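Iodotyrosine deiodinase (Thermotoga neapolitana DSM 4359, PDB 6PZ0) uses FMN and NADPH to remove halogen from halotyrosines, releasing iodide from mono- and diiodotyrosine and leaving L-tyrosine, and works as a homodimer. Local coordinates at residues Arg66-Phe71 and Thr139-Arg144; Gln59-Cys64 and Arg91-Lys96; Thr13-Lys18 and Asp169-Tyr174. One frame throughout, in Å; residues are numbered along the deposited sequence. Where two conformers were deposited one is given.

Contact 1. Residues Arg66-Phe71 and Thr139-Arg144. With TYR (tyrosine), chain D; FMN (flavin mononucleotide), chain C.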
loop_
_atom_site.group_PDB
_atom_site.type_symbol
_atom_site.label_atom_id
_atom_site.label_comp_id
_atom_site.label_asym_id
_atom_site.label_seq_id
_atom_site.Cartn_x
_atom_site.Cartn_y
_atom_site.Cartn_z
ATOM N N ARG A 66 22.857 -1.938 -13.927
ATOM C CA ARG A 66 23.037 -2.846 -15.051
ATOM C C ARG A 66 21.669 -3.283 -15.549
ATOM O O ARG A 66 21.384 -3.265 -16.746
ATOM C CB ARG A 66 23.875 -4.062 -14.657
ATOM C CG ARG A 66 23.795 -5.213 -15.646
ATOM C CD ARG A 66 24.386 -4.810 -16.951
ATOM N NE ARG A 66 23.390 -4.385 -17.932
ATOM C CZ ARG A 66 23.700 -3.949 -19.151
ATOM N NH1 ARG A 66 24.971 -3.885 -19.523
ATOM N NH2 ARG A 66 22.747 -3.575 -19.996
ATOM N N SER A 67 20.830 -3.674 -14.601
ATOM C CA SER A 67 19.477 -4.128 -14.894
ATOM C C SER A 67 18.701 -3.017 -15.603
ATOM O O SER A 67 18.016 -3.284 -16.583
ATOM C CB SER A 67 18.766 -4.552 -13.596
ATOM O OG SER A 67 17.494 -5.131 -13.848
ATOM N N GLU A 68 18.835 -1.786 -15.097
ATOM C CA GLU A 68 18.163 -0.626 -15.655
ATOM C C GLU A 68 18.667 -0.335 -17.055
ATOM O O GLU A 68 17.902 -0.015 -17.951
ATOM C CB GLU A 68 18.377 0.605 -14.783
ATOM C CG GLU A 68 17.691 0.546 -13.419
ATOM C CD GLU A 68 16.186 0.602 -13.479
ATOM O OE1 GLU A 68 15.590 0.508 -14.587
ATOM O OE2 GLU A 68 15.603 0.735 -12.373
ATOM N N LYS A 69 19.972 -0.452 -17.247
ATOM C CA LYS A 69 20.537 -0.117 -18.553
ATOM C C LYS A 69 19.928 -0.986 -19.646
ATOM O O LYS A 69 19.593 -0.497 -20.738
ATOM C CB LYS A 69 22.036 -0.285 -18.518
ATOM C CG LYS A 69 22.743 0.317 -19.712
ATOM C CD LYS A 69 24.227 0.226 -19.473
ATOM C CE LYS A 69 24.989 1.003 -20.495
ATOM N NZ LYS A 69 24.881 0.391 -21.865
ATOM N N THR A 70 19.802 -2.270 -19.360
ATOM C CA THR A 70 19.164 -3.202 -20.282
ATOM C C THR A 70 17.681 -2.864 -20.460
ATOM O O THR A 70 17.145 -2.904 -21.559
ATOM C CB THR A 70 19.320 -4.648 -19.790
ATOM O OG1 THR A 70 20.712 -4.993 -19.800
ATOM C CG2 THR A 70 18.560 -5.599 -20.667
ATOM N N PHE A 71 17.014 -2.527 -19.366
ATOM C CA PHE A 71 15.613 -2.174 -19.439
ATOM C C PHE A 71 15.441 -0.934 -20.323
ATOM O O PHE A 71 14.499 -0.856 -21.123
ATOM C CB PHE A 71 15.069 -1.953 -18.019
ATOM C CG PHE A 71 13.852 -1.089 -17.947
ATOM C CD1 PHE A 71 12.590 -1.652 -17.944
ATOM C CD2 PHE A 71 13.970 0.287 -17.853
ATOM C CE1 PHE A 71 11.462 -0.851 -17.858
ATOM C CE2 PHE A 71 12.849 1.090 -17.775
ATOM C CZ PHE A 71 11.598 0.520 -17.778
ATOM N N THR A 139 12.248 0.512 -7.746
ATOM C CA THR A 139 11.935 -0.832 -8.178
ATOM C C THR A 139 12.710 -1.141 -9.452
ATOM O O THR A 139 12.254 -0.817 -10.532
ATOM C CB THR A 139 10.424 -0.997 -8.436
ATOM O OG1 THR A 139 10.004 -0.045 -9.413
ATOM C CG2 THR A 139 9.621 -0.750 -7.156
ATOM N N PRO A 140 13.892 -1.757 -9.329
ATOM C CA PRO A 140 14.650 -2.134 -10.533
ATOM C C PRO A 140 13.954 -3.255 -11.291
ATOM O O PRO A 140 13.090 -3.915 -10.734
ATOM C CB PRO A 140 15.983 -2.606 -9.974
ATOM C CG PRO A 140 15.631 -3.128 -8.604
ATOM C CD PRO A 140 14.520 -2.251 -8.102
ATOM N N PRO A 141 14.331 -3.475 -12.554
ATOM C CA PRO A 141 13.668 -4.477 -13.392
ATOM C C PRO A 141 13.752 -5.877 -12.825
ATOM O O PRO A 141 12.820 -6.666 -13.002
ATOM C CB PRO A 141 14.434 -4.404 -14.715
ATOM C CG PRO A 141 15.059 -3.067 -14.741
ATOM C CD PRO A 141 15.330 -2.693 -13.303
ATOM N N ASP A 142 14.875 -6.176 -12.179
ATOM C CA ASP A 142 15.134 -7.494 -11.638
ATOM C C ASP A 142 15.589 -7.323 -10.200
ATOM O O ASP A 142 16.464 -6.517 -9.909
ATOM C CB ASP A 142 16.193 -8.233 -12.465
ATOM C CG ASP A 142 16.420 -9.666 -11.996
ATOM O OD1 ASP A 142 15.498 -10.274 -11.397
ATOM O OD2 ASP A 142 17.530 -10.189 -12.238
ATOM N N PHE A 143 14.958 -8.065 -9.304
ATOM C CA PHE A 143 15.277 -7.986 -7.881
ATOM C C PHE A 143 16.137 -9.152 -7.430
ATOM O O PHE A 143 16.696 -9.118 -6.333
ATOM C CB PHE A 143 14.009 -7.970 -7.050
ATOM C CG PHE A 143 13.494 -6.600 -6.721
ATOM C CD1 PHE A 143 14.286 -5.679 -6.060
ATOM C CD2 PHE A 143 12.193 -6.267 -7.011
ATOM C CE1 PHE A 143 13.785 -4.435 -5.715
ATOM C CE2 PHE A 143 11.684 -5.023 -6.674
ATOM C CZ PHE A 143 12.479 -4.114 -6.023
ATOM N N ARG A 144 16.235 -10.184 -8.264
ATOM C CA ARG A 144 16.851 -11.447 -7.840
ATOM C C ARG A 144 18.296 -11.270 -7.436
ATOM O O ARG A 144 18.769 -11.875 -6.471
ATOM C CB ARG A 144 16.762 -12.497 -8.953
ATOM C CG ARG A 144 15.328 -12.851 -9.336
ATOM C CD ARG A 144 15.262 -14.012 -10.323
ATOM N NE ARG A 144 15.878 -13.711 -11.619
ATOM C CZ ARG A 144 15.226 -13.262 -12.693
ATOM N NH1 ARG A 144 13.916 -13.036 -12.652
ATOM N NH2 ARG A 144 15.891 -13.033 -13.820
HETATM N N TYR D . 12.956 1.716 -12.575
HETATM C CA TYR D . 13.314 2.627 -13.670
HETATM C C TYR D . 14.087 3.834 -13.156
HETATM O O TYR D . 14.557 4.665 -13.947
HETATM C CB TYR D . 12.061 3.072 -14.425
HETATM C CG TYR D . 10.986 3.751 -13.607
HETATM C CD1 TYR D . 11.120 5.064 -13.188
HETATM C CD2 TYR D . 9.809 3.084 -13.293
HETATM C CE1 TYR D . 10.123 5.692 -12.450
HETATM C CE2 TYR D . 8.794 3.718 -12.572
HETATM C CZ TYR D . 8.971 5.004 -12.149
HETATM O OH TYR D . 7.974 5.613 -11.421
HETATM O OXT TYR D . 14.243 3.991 -11.934
HETATM N N1 FMN C . 10.872 6.226 -9.146
HETATM C C2 FMN C . 12.049 5.963 -9.751
HETATM O O2 FMN C . 12.826 6.872 -9.970
HETATM N N3 FMN C . 12.352 4.685 -10.103
HETATM C C4 FMN C . 11.507 3.642 -9.849
HETATM O O4 FMN C . 11.838 2.500 -10.188
HETATM C C4A FMN C . 10.287 3.907 -9.231
HETATM N N5 FMN C . 9.403 2.882 -8.966
HETATM C C5A FMN C . 8.216 3.155 -8.317
HETATM C C6 FMN C . 7.352 2.103 -8.046
HETATM C C7 FMN C . 6.145 2.344 -7.397
HETATM C C7M FMN C . 5.238 1.184 -7.103
HETATM C C8 FMN C . 5.830 3.649 -7.034
HETATM C C8M FMN C . 4.540 3.895 -6.302
HETATM C C9 FMN C . 6.687 4.711 -7.307
HETATM C C9A FMN C . 7.896 4.469 -7.965
HETATM N N10 FMN C . 8.783 5.519 -8.272
HETATM C C10 FMN C . 9.990 5.209 -8.876
HETATM C "C1'" FMN C . 8.477 6.932 -7.899
HETATM C "C2'" FMN C . 7.464 7.541 -8.898
HETATM O "O2'" FMN C . 8.101 7.911 -10.111
HETATM C "C3'" FMN C . 6.753 8.739 -8.273
HETATM O "O3'" FMN C . 5.980 8.256 -7.205
HETATM C "C4'" FMN C . 5.848 9.505 -9.257
HETATM O "O4'" FMN C . 6.657 10.080 -10.257
HETATM C "C5'" FMN C . 5.117 10.611 -8.541
HETATM O "O5'" FMN C . 6.063 11.430 -7.897
HETATM P P FMN C . 5.580 12.691 -7.082
HETATM O O1P FMN C . 6.834 13.452 -6.635
HETATM O O2P FMN C . 4.812 12.237 -5.866
HETATM O O3P FMN C . 4.663 13.539 -7.945
#
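P141 sets its ring against helix 54-74, crossing the side chains of E68 and F71 at about a right angle. The apolar contact is F71 CB on P141 CG at 3.5 Å; beside it P141 CD packs by van der Waals contact against the E68 carboxylate, 3.4 Å from its CD. S67 adds its hydroxyl, with OG 3.3 Å from P141 CB. The F71 ring leans on L79 and L83 of helix 77-85, and its CE2 approaches CB of the bound tyrosine. Of hydrogen bonds, the two segments share a weak one, D142 N to S67 OG at 3.3 Å and bent to 121°. D142 OD1 in turn caps helix 144-149, taking R144 N from above the carboxylate plane at 3.2 Å. The ligand bonds are firmer. A bend at chi2 (-68°) carries the E68 carboxylate round to the ligand, where OE2 accepts from the tyrosine N at 2.8 Å and is also hydrogen-bonded to Y138 OH. T139 N makes a nearly straight bond (165°) to flavin O4 at 3.2 Å. With an alanine here in place of the glutamate, the ligand's amino group and Y138 OH would probably both lose the carboxylate oxygen they share. A carboxylate gripping the amino group beside the flavin is consistent with an enzyme that accepts halotyrosines but is only weakly active on 2-iodophenol.

Contact 2. Residues Gln59-Cys64 and Arg91-Lys96. With TYR (tyrosine), chain D.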
loop_
_atom_site.group_PDB
_atom_site.type_symbol
_atom_site.label_atom_id
_atom_site.label_comp_id
_atom_site.label_asym_id
_atom_site.label_seq_id
_atom_site.Cartn_x
_atom_site.Cartn_y
_atom_site.Cartn_z
ATOM N N GLN A 59 27.407 -2.206 -4.511
ATOM C CA GLN A 59 27.107 -3.468 -5.200
ATOM C C GLN A 59 25.659 -3.450 -5.677
ATOM O O GLN A 59 25.342 -3.787 -6.829
ATOM C CB GLN A 59 27.335 -4.659 -4.274
ATOM C CG GLN A 59 28.789 -4.932 -3.965
ATOM C CD GLN A 59 28.938 -6.065 -2.968
ATOM O OE1 GLN A 59 28.560 -5.937 -1.806
ATOM N NE2 GLN A 59 29.449 -7.188 -3.432
ATOM N N ILE A 60 24.781 -3.045 -4.763
ATOM C CA ILE A 60 23.371 -2.910 -5.066
ATOM C C ILE A 60 23.191 -1.885 -6.197
ATOM O O ILE A 60 22.484 -2.141 -7.165
ATOM C CB ILE A 60 22.569 -2.505 -3.815
ATOM C CG1 ILE A 60 22.546 -3.682 -2.834
ATOM C CG2 ILE A 60 21.166 -2.085 -4.217
ATOM C CD1 ILE A 60 22.069 -3.294 -1.458
ATOM N N ARG A 61 23.842 -0.734 -6.104
ATOM C CA ARG A 61 23.713 0.296 -7.139
ATOM C C ARG A 61 24.101 -0.259 -8.505
ATOM O O ARG A 61 23.402 -0.069 -9.482
ATOM C CB ARG A 61 24.583 1.528 -6.830
ATOM C CG ARG A 61 24.608 2.570 -7.977
ATOM C CD ARG A 61 25.651 3.727 -7.817
ATOM N NE ARG A 61 25.597 4.619 -8.989
ATOM C CZ ARG A 61 26.168 5.824 -9.114
ATOM N NH1 ARG A 61 26.877 6.396 -8.136
ATOM N NH2 ARG A 61 25.987 6.486 -10.249
ATOM N N ARG A 62 25.233 -0.941 -8.570
ATOM C CA ARG A 62 25.724 -1.373 -9.868
ATOM C C ARG A 62 24.851 -2.489 -10.430
ATOM O O ARG A 62 24.556 -2.523 -11.620
ATOM C CB ARG A 62 27.195 -1.784 -9.754
ATOM C CG ARG A 62 28.115 -0.604 -9.450
ATOM C CD ARG A 62 29.591 -0.979 -9.538
ATOM N NE ARG A 62 29.963 -1.795 -8.390
ATOM C CZ ARG A 62 30.332 -1.312 -7.206
ATOM N NH1 ARG A 62 30.393 -0.001 -6.993
ATOM N NH2 ARG A 62 30.630 -2.146 -6.225
ATOM N N VAL A 63 24.400 -3.408 -9.588
ATOM C CA VAL A 63 23.457 -4.419 -10.074
ATOM C C VAL A 63 22.177 -3.805 -10.634
ATOM O O VAL A 63 21.690 -4.208 -11.699
ATOM C CB VAL A 63 23.131 -5.412 -8.942
ATOM C CG1 VAL A 63 21.888 -6.209 -9.233
ATOM C CG2 VAL A 63 24.324 -6.323 -8.751
ATOM N N CYS A 64 21.635 -2.826 -9.924
ATOM C CA CYS A 64 20.421 -2.147 -10.383
ATOM C C CYS A 64 20.652 -1.381 -11.677
ATOM O O CYS A 64 19.831 -1.425 -12.590
ATOM C CB CYS A 64 19.909 -1.206 -9.317
ATOM S SG CYS A 64 19.262 -2.147 -7.930
ATOM N N ARG A 91 21.162 5.304 -14.761
ATOM C CA ARG A 91 22.070 5.654 -13.684
ATOM C C ARG A 91 21.263 5.931 -12.429
ATOM O O ARG A 91 20.258 6.642 -12.496
ATOM C CB ARG A 91 22.903 6.873 -14.072
ATOM C CG ARG A 91 23.746 6.639 -15.348
ATOM C CD ARG A 91 24.153 7.931 -16.052
ATOM N NE ARG A 91 24.856 7.648 -17.315
ATOM C CZ ARG A 91 24.264 7.512 -18.500
ATOM N NH1 ARG A 91 22.942 7.637 -18.615
ATOM N NH2 ARG A 91 24.991 7.256 -19.591
ATOM N N LYS A 92 21.705 5.377 -11.299
ATOM C CA LYS A 92 20.983 5.513 -10.032
ATOM C C LYS A 92 21.917 5.919 -8.924
ATOM O O LYS A 92 22.150 5.148 -7.977
ATOM C CB LYS A 92 20.284 4.212 -9.676
ATOM C CG LYS A 92 19.313 3.718 -10.726
ATOM C CD LYS A 92 18.181 4.751 -11.030
ATOM C CE LYS A 92 17.508 4.496 -12.349
ATOM N NZ LYS A 92 16.759 5.736 -12.855
ATOM N N PRO A 93 22.457 7.140 -9.023
ATOM C CA PRO A 93 23.403 7.636 -8.025
ATOM C C PRO A 93 22.814 7.687 -6.615
ATOM O O PRO A 93 23.592 7.600 -5.668
ATOM C CB PRO A 93 23.746 9.044 -8.526
ATOM C CG PRO A 93 22.629 9.422 -9.441
ATOM C CD PRO A 93 22.142 8.153 -10.049
ATOM N N PHE A 94 21.491 7.792 -6.458
ATOM C CA PHE A 94 20.936 7.905 -5.128
ATOM C C PHE A 94 21.108 6.616 -4.342
ATOM O O PHE A 94 21.026 6.642 -3.122
ATOM C CB PHE A 94 19.453 8.293 -5.140
ATOM C CG PHE A 94 18.589 7.455 -6.062
ATOM C CD1 PHE A 94 18.134 6.212 -5.681
ATOM C CD2 PHE A 94 18.209 7.945 -7.292
ATOM C CE1 PHE A 94 17.340 5.453 -6.520
ATOM C CE2 PHE A 94 17.409 7.203 -8.153
ATOM C CZ PHE A 94 16.961 5.957 -7.765
ATOM N N LEU A 95 21.366 5.502 -5.027
ATOM C CA LEU A 95 21.584 4.240 -4.335
ATOM C C LEU A 95 22.923 4.209 -3.601
ATOM O O LEU A 95 23.132 3.400 -2.686
ATOM C CB LEU A 95 21.520 3.091 -5.323
ATOM C CG LEU A 95 20.153 2.865 -5.967
ATOM C CD1 LEU A 95 20.227 1.772 -6.978
ATOM C CD2 LEU A 95 19.086 2.504 -4.881
ATOM N N LYS A 96 23.847 5.069 -4.024
ATOM C CA LYS A 96 25.066 5.300 -3.261
ATOM C C LYS A 96 24.924 6.510 -2.323
ATOM O O LYS A 96 25.420 6.487 -1.199
ATOM C CB LYS A 96 26.255 5.510 -4.203
ATOM C CG LYS A 96 27.590 5.711 -3.496
ATOM C CD LYS A 96 28.059 4.431 -2.790
ATOM C CE LYS A 96 29.474 4.576 -2.231
ATOM N NZ LYS A 96 30.486 4.895 -3.270
HETATM N N TYR D . 12.956 1.716 -12.575
HETATM C CA TYR D . 13.314 2.627 -13.670
HETATM C C TYR D . 14.087 3.834 -13.156
HETATM O O TYR D . 14.557 4.665 -13.947
HETATM C CB TYR D . 12.061 3.072 -14.425
HETATM C CG TYR D . 10.986 3.751 -13.607
HETATM C CD1 TYR D . 11.120 5.064 -13.188
HETATM C CD2 TYR D . 9.809 3.084 -13.293
HETATM C CE1 TYR D . 10.123 5.692 -12.450
HETATM C CE2 TYR D . 8.794 3.718 -12.572
HETATM C CZ TYR D . 8.971 5.004 -12.149
HETATM O OH TYR D . 7.974 5.613 -11.421
HETATM O OXT TYR D . 14.243 3.991 -11.934
#
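R61 lies stretched along the turn that opens helix 94-97, its guanidinium flat over the backbone of K92 and P93. In the conformer described here, one of two deposited, CG stands anti to the backbone N (chi1 173°) and the chain is extended to NE, which brings the guanidinium over K92 and P93. P93 CA sits under the centre of one guanidinium face, 3.5 Å from R61 CZ, and P93 CB comes 3.8 Å from R61 NH2. Nearer the helix, R61 CG passes K92 O at 3.6 Å, and that carbonyl also closes the turn by accepting from L95 N at 3.1 Å. The charge of R61 is met by E65, whose OE2 bridges to R61 NE and also takes the backbone N of K92, so one carboxylate joins the helix to the loop. L95 crosses R61 at a slant, CB to CB at 3.8 Å, and reaches on with CD1 to C64 CB, also 3.8 Å away. K96 meets the R61 chain at about a right angle, CB to R61 CD at 4.1 Å, before its own end leads off. K92 turns the other way: bent at chi2 (-59°), it sends its ammonium to the bound tyrosine, where NZ donates to the carboxylate O at 2.7 Å and also to T89 O. The loop carrying a substrate-binding lysine is thus fastened to helix 54-74, the helix that also carries E68 and Y72 of the same site. C64 and L95 rest on I161 of strand 156-165, L95 and F94 on P163, while C64 also touches V146 of helix 144-149 and I60 touches L149, so that helix 54-74 packs against both strand 156-165 and helix 144-149.

Contact 3. Residues Thr13-Lys18 and Asp169-Tyr174. With FMN (flavin mononucleotide), chain C.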
loop_
_atom_site.group_PDB
_atom_site.type_symbol
_atom_site.label_atom_id
_atom_site.label_comp_id
_atom_site.label_asym_id
_atom_site.label_seq_id
_atom_site.Cartn_x
_atom_site.Cartn_y
_atom_site.Cartn_z
ATOM N N THR A 13 8.577 12.679 -4.327
ATOM C CA THR A 13 9.772 11.871 -4.509
ATOM C C THR A 13 10.999 12.635 -4.113
ATOM O O THR A 13 11.125 13.816 -4.411
ATOM C CB THR A 13 9.942 11.435 -5.967
ATOM O OG1 THR A 13 8.685 11.039 -6.519
ATOM C CG2 THR A 13 10.904 10.281 -6.070
ATOM N N VAL A 14 11.938 11.945 -3.472
ATOM C CA VAL A 14 13.247 12.520 -3.244
ATOM C C VAL A 14 14.279 11.559 -3.841
ATOM O O VAL A 14 14.371 10.412 -3.441
ATOM C CB VAL A 14 13.509 12.784 -1.750
ATOM C CG1 VAL A 14 14.929 13.299 -1.531
ATOM C CG2 VAL A 14 12.516 13.781 -1.192
ATOM N N ARG A 15 15.012 12.046 -4.842
ATOM C CA ARG A 15 16.079 11.288 -5.491
ATOM C C ARG A 15 17.430 11.959 -5.293
ATOM O O ARG A 15 18.461 11.471 -5.777
ATOM C CB ARG A 15 15.803 11.129 -6.988
ATOM C CG ARG A 15 14.536 10.376 -7.292
ATOM C CD ARG A 15 14.375 10.130 -8.771
ATOM N NE ARG A 15 13.152 9.414 -9.105
ATOM C CZ ARG A 15 11.966 9.985 -9.299
ATOM N NH1 ARG A 15 11.813 11.293 -9.197
ATOM N NH2 ARG A 15 10.926 9.240 -9.603
ATOM N N ARG A 16 17.410 13.090 -4.609
ATOM C CA ARG A 16 18.610 13.829 -4.252
ATOM C C ARG A 16 18.688 13.879 -2.762
ATOM O O ARG A 16 17.777 14.364 -2.106
ATOM C CB ARG A 16 18.581 15.257 -4.796
ATOM C CG ARG A 16 18.634 15.363 -6.271
ATOM C CD ARG A 16 18.444 16.850 -6.667
ATOM N NE ARG A 16 19.374 17.715 -5.932
ATOM C CZ ARG A 16 20.612 18.019 -6.336
ATOM N NH1 ARG A 16 21.088 17.572 -7.497
ATOM N NH2 ARG A 16 21.374 18.799 -5.583
ATOM N N PHE A 17 19.803 13.409 -2.238
ATOM C CA PHE A 17 19.994 13.280 -0.811
ATOM C C PHE A 17 21.272 13.949 -0.352
ATOM O O PHE A 17 22.255 13.968 -1.074
ATOM C CB PHE A 17 20.055 11.808 -0.441
ATOM C CG PHE A 17 18.799 11.067 -0.711
ATOM C CD1 PHE A 17 17.756 11.088 0.213
ATOM C CD2 PHE A 17 18.659 10.322 -1.865
ATOM C CE1 PHE A 17 16.593 10.386 -0.036
ATOM C CE2 PHE A 17 17.507 9.631 -2.120
ATOM C CZ PHE A 17 16.471 9.652 -1.207
ATOM N N LYS A 18 21.252 14.487 0.858
ATOM C CA LYS A 18 22.471 14.868 1.552
ATOM C C LYS A 18 23.226 13.644 2.045
ATOM O O LYS A 18 22.660 12.561 2.159
ATOM C CB LYS A 18 22.128 15.772 2.731
ATOM C CG LYS A 18 21.387 17.034 2.343
ATOM C CD LYS A 18 20.910 17.761 3.568
ATOM C CE LYS A 18 20.245 19.068 3.209
ATOM N NZ LYS A 18 19.760 19.732 4.448
ATOM N N ASP A 169 17.255 19.493 -1.804
ATOM C CA ASP A 169 16.512 20.290 -2.780
ATOM C C ASP A 169 15.963 19.426 -3.905
ATOM O O ASP A 169 16.344 19.573 -5.072
ATOM C CB ASP A 169 17.376 21.400 -3.374
ATOM C CG ASP A 169 16.539 22.418 -4.137
ATOM O OD1 ASP A 169 15.353 22.577 -3.777
ATOM O OD2 ASP A 169 17.051 23.051 -5.076
ATOM N N PRO A 170 15.063 18.515 -3.553
ATOM C CA PRO A 170 14.448 17.617 -4.533
ATOM C C PRO A 170 13.600 18.370 -5.528
ATOM O O PRO A 170 13.087 19.466 -5.233
ATOM C CB PRO A 170 13.585 16.680 -3.663
ATOM C CG PRO A 170 13.375 17.408 -2.393
ATOM C CD PRO A 170 14.583 18.271 -2.182
ATOM N N LYS A 171 13.434 17.793 -6.709
ATOM C CA LYS A 171 12.673 18.479 -7.730
ATOM C C LYS A 171 11.179 18.449 -7.379
ATOM O O LYS A 171 10.728 17.643 -6.566
ATOM C CB LYS A 171 12.940 17.881 -9.092
ATOM C CG LYS A 171 12.417 16.528 -9.323
ATOM C CD LYS A 171 12.610 16.180 -10.799
ATOM C CE LYS A 171 12.443 14.694 -11.075
ATOM N NZ LYS A 171 12.631 14.386 -12.524
ATOM N N PRO A 172 10.407 19.356 -7.967
ATOM C CA PRO A 172 9.001 19.505 -7.581
ATOM C C PRO A 172 8.125 18.291 -7.836
ATOM O O PRO A 172 8.348 17.477 -8.747
ATOM C CB PRO A 172 8.521 20.664 -8.461
ATOM C CG PRO A 172 9.772 21.395 -8.811
ATOM C CD PRO A 172 10.810 20.363 -8.960
ATOM N N LYS A 173 7.092 18.208 -7.014
ATOM C CA LYS A 173 6.105 17.169 -7.135
ATOM C C LYS A 173 5.495 17.218 -8.512
ATOM O O LYS A 173 5.262 18.310 -9.054
ATOM C CB LYS A 173 5.026 17.341 -6.077
ATOM C CG LYS A 173 4.205 16.101 -5.891
ATOM C CD LYS A 173 3.333 16.153 -4.653
ATOM C CE LYS A 173 2.505 14.895 -4.613
ATOM N NZ LYS A 173 1.936 14.635 -3.288
ATOM N N TYR A 174 5.258 16.061 -9.099
ATOM C CA TYR A 174 4.511 16.002 -10.353
ATOM C C TYR A 174 3.028 16.286 -10.126
ATOM O O TYR A 174 2.520 16.213 -9.006
ATOM C CB TYR A 174 4.678 14.650 -11.028
ATOM C CG TYR A 174 6.105 14.313 -11.411
ATOM C CD1 TYR A 174 7.066 15.309 -11.546
ATOM C CD2 TYR A 174 6.480 13.008 -11.659
ATOM C CE1 TYR A 174 8.360 14.998 -11.886
ATOM C CE2 TYR A 174 7.777 12.684 -11.987
ATOM C CZ TYR A 174 8.706 13.691 -12.116
ATOM O OH TYR A 174 9.995 13.376 -12.459
HETATM N N1 FMN C . 10.872 6.226 -9.146
HETATM C C2 FMN C . 12.049 5.963 -9.751
HETATM O O2 FMN C . 12.826 6.872 -9.970
HETATM N N3 FMN C . 12.352 4.685 -10.103
HETATM C C4 FMN C . 11.507 3.642 -9.849
HETATM O O4 FMN C . 11.838 2.500 -10.188
HETATM C C4A FMN C . 10.287 3.907 -9.231
HETATM N N5 FMN C . 9.403 2.882 -8.966
HETATM C C5A FMN C . 8.216 3.155 -8.317
HETATM C C6 FMN C . 7.352 2.103 -8.046
HETATM C C7 FMN C . 6.145 2.344 -7.397
HETATM C C7M FMN C . 5.238 1.184 -7.103
HETATM C C8 FMN C . 5.830 3.649 -7.034
HETATM C C8M FMN C . 4.540 3.895 -6.302
HETATM C C9 FMN C . 6.687 4.711 -7.307
HETATM C C9A FMN C . 7.896 4.469 -7.965
HETATM N N10 FMN C . 8.783 5.519 -8.272
HETATM C C10 FMN C . 9.990 5.209 -8.876
HETATM C "C1'" FMN C . 8.477 6.932 -7.899
HETATM C "C2'" FMN C . 7.464 7.541 -8.898
HETATM O "O2'" FMN C . 8.101 7.911 -10.111
HETATM C "C3'" FMN C . 6.753 8.739 -8.273
HETATM O "O3'" FMN C . 5.980 8.256 -7.205
HETATM C "C4'" FMN C . 5.848 9.505 -9.257
HETATM O "O4'" FMN C . 6.657 10.080 -10.257
HETATM C "C5'" FMN C . 5.117 10.611 -8.541
HETATM O "O5'" FMN C . 6.063 11.430 -7.897
HETATM P P FMN C . 5.580 12.691 -7.082
HETATM O O1P FMN C . 6.834 13.452 -6.635
HETATM O O2P FMN C . 4.812 12.237 -5.866
HETATM O O3P FMN C . 4.663 13.539 -7.945
HETATM O O HOH W 1 10.517 15.111 -6.725
#
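The two loops run roughly antiparallel, 150° apart in direction, and come closest at V14 and P170, whose CA atoms are 5.4 Å apart. There V14 CG2 packs obliquely on P170 CG at 3.9 Å. Next to this pair a water lies between the carbonyl oxygens of T13 and K171. R15, next after V14, runs extended from CG to NE to the flavin, its NE donating to O2 of FMN at 2.7 Å and its NH2 to N1 at 3.0 Å (158°). T13 CG2 covers one face of the guanidinium over its centre, while the bonds to O2 and N1 hold its turn. K171 passes nearby, and its NZ donates to Y174 OH at 2.8 Å, which places the phenol end close to the arginine. At the other end of the cofactor each loop gives the phosphate a backbone N-H: T13 N to O1P at 3.0 Å, almost straight at 176°, and Y174 N to O3P at 2.8 Å. K173 lays CG beside the phosphate and sends NZ on to E36 of the second subunit, while R16 pairs with D168. Segment 13-18 thus holds FMN at both its ring and its phosphate, and 169-174, far off in sequence, shares the phosphate. A positive group at N1 and O2 would be expected to stabilise the negative charge that a reduced flavin gathers there, as in other nitroreductase-family enzymes.

Contacts 1 and 2 adjoin, their centres about 10 Å apart, and both use helix 54-74; they touch where P140 meets C64 and where E68 meets K92. Along the chain their segments interleave, 59-64 then 66-71, followed by 91-96 and 139-144. Contact 3 spans them all, bringing 13-18 near the start to 169-174 near the end, its centre about 17 Å from that of contact 2 and about 22 Å from that of contact 1. F94 joins contact 2 to it, packing on R15 and F17. Contacts 1 and 2 thus grip the bound tyrosine and contacts 1 and 3 the flavin, so the reaction product and the cofactor are framed together.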